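Local coordinates for ferric uptake regulation protein (Helicobacter pylori, PDB 2XIG) that represses transcription as a metal-dependent homodimeric regulator, using ferrous iron as cofactor to bind the operators of the genes it controls, at the interface of chains A and B. Residues are numbered along the deposited sequence; one frame, centred on the assembly and turned at random. Chains: chain A/B, Ferric uptake regulation protein.

The interface of chains A and B. Residues chain A 46, 61, 65; chain B 9, 13.
A:Tyr65 and B:Ser9 are joined through a water, a polar link in this small patch. The phenol OH of A:Tyr65 lies 2.5 Å from water 1 O, and the same water sits 2.9 Å from the hydroxyl OG of B:Ser9. Water 1 lies in the plane of the tyrosine ring, beyond its hydroxyl edge, so the bridge continues outward from the ring edge. On the serine side, OG stands opposite the backbone N (chi1 172°), which swings the hydroxyl away from the start of its own residue and towards the water.

Around this bridge, carbon atoms of chain A pack against the serine's CB, hydroxyl and backbone. From A:Ile61 the two branches reach the same serine: the delta-methyl CD1 comes to 3.8 Å from B:Ser9 CB, while the gamma-methyl CG2 lies beside the backbone, 4.0 Å from B:Ser9 N. A:Glu46, modelled only as far as CG, brings this methylene to 3.4 Å from B:Ser9 OG. The serine is thus met by both A:Ile61 and A:Glu46, and 40 Å² of its surface is hidden by chain A.

One turn further along helix 7-20, B:Arg13 meets A:Tyr65 with its aliphatic stem and not its guanidinium group. Its CG lies 3.4 Å from the phenol OH of A:Tyr65, and the chain then bends at chi3 (-75°), taking the guanidinium away from the tyrosine.

Helix 7-20 of chain B therefore rests against helices 45-55 and 61-73 of chain A, all within the DNA-binding region. Fur is a homodimer, but its dimerization region lies further along the chain; this modest, 94 Å² patch may instead belong to packing between dimers in the four-chain assembly, adding a light, water-mediated contact between DNA-binding regions.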
ATOM      1  N   GLU A  46      -8.615  20.008   4.853  1.00 23.11           N
ATOM      2  CA  GLU A  46      -9.788  19.926   5.718  1.00 25.54           C
ATOM      3  C   GLU A  46      -9.722  20.907   6.890  1.00 20.35           C
ATOM      4  O   GLU A  46     -10.679  21.629   7.147  1.00 21.31           O
ATOM      5  CB  GLU A  46      -9.995  18.494   6.232  1.00 27.57           C
ATOM      6  CG  GLU A  46     -10.507  17.526   5.176  1.00 32.28           C
ATOM      7  N   ILE A  61     -14.757  22.950   0.507  1.00 29.90           N
ATOM      8  CA  ILE A  61     -13.377  22.503   0.530  1.00 29.84           C
ATOM      9  C   ILE A  61     -12.772  22.650  -0.866  1.00 32.37           C
ATOM     10  O   ILE A  61     -11.574  22.852  -1.014  1.00 27.66           O
ATOM     11  CB  ILE A  61     -13.269  21.040   1.013  1.00 25.09           C
ATOM     12  CG1 ILE A  61     -11.830  20.702   1.400  1.00 29.26           C
ATOM     13  CG2 ILE A  61     -13.786  20.081  -0.047  1.00 30.91           C
ATOM     14  CD1 ILE A  61     -11.701  19.421   2.191  1.00 33.62           C
ATOM     15  N   TYR A  65      -9.028  24.047  -1.936  1.00 20.01           N
ATOM     16  CA  TYR A  65      -8.058  23.325  -2.753  1.00 22.26           C
ATOM     17  C   TYR A  65      -7.563  24.177  -3.905  1.00 24.93           C
ATOM     18  O   TYR A  65      -6.375  24.156  -4.227  1.00 25.44           O
ATOM     19  CB  TYR A  65      -8.645  22.030  -3.306  1.00 22.39           C
ATOM     20  CG  TYR A  65      -8.392  20.811  -2.449  1.00 23.14           C
ATOM     21  CD1 TYR A  65      -7.360  19.928  -2.747  1.00 24.40           C
ATOM     22  CD2 TYR A  65      -9.195  20.534  -1.354  1.00 25.49           C
ATOM     23  CE1 TYR A  65      -7.133  18.800  -1.970  1.00 24.03           C
ATOM     24  CE2 TYR A  65      -8.975  19.407  -0.567  1.00 27.47           C
ATOM     25  CZ  TYR A  65      -7.943  18.550  -0.882  1.00 27.45           C
ATOM     26  OH  TYR A  65      -7.728  17.434  -0.104  1.00 26.32           O
TER
ATOM     27  N   SER B   9     -14.759  16.191   0.489  1.00 20.37           N
ATOM     28  CA  SER B   9     -13.335  16.076   0.809  1.00 23.24           C
ATOM     29  C   SER B   9     -12.696  14.901   0.066  1.00 23.32           C
ATOM     30  O   SER B   9     -11.631  15.026  -0.531  1.00 22.68           O
ATOM     31  CB  SER B   9     -13.121  15.924   2.315  1.00 23.91           C
ATOM     32  OG  SER B   9     -11.760  15.626   2.588  1.00 26.20           O
ATOM     33  N   ARG B  13      -9.652  14.947  -2.869  1.00 21.73           N
ATOM     34  CA  ARG B  13      -8.444  14.126  -2.796  1.00 20.80           C
ATOM     35  C   ARG B  13      -8.323  13.256  -4.046  1.00 26.71           C
ATOM     36  O   ARG B  13      -7.225  13.031  -4.557  1.00 26.41           O
ATOM     37  CB  ARG B  13      -8.415  13.272  -1.519  1.00 22.03           C
ATOM     38  CG  ARG B  13      -8.518  14.095  -0.238  1.00 22.97           C
ATOM     39  CD  ARG B  13      -7.981  13.356   0.990  1.00 26.29           C
ATOM     40  NE  ARG B  13      -8.891  12.318   1.475  1.00 26.23           N
ATOM     41  CZ  ARG B  13      -8.728  11.021   1.244  1.00 27.90           C
ATOM     42  NH1 ARG B  13      -7.691  10.607   0.526  1.00 27.46           N
ATOM     43  NH2 ARG B  13      -9.602  10.137   1.722  1.00 31.17           N
TER
HETATM   44  O   HOH W   1      -9.375  17.006   1.764  1.00 27.30           O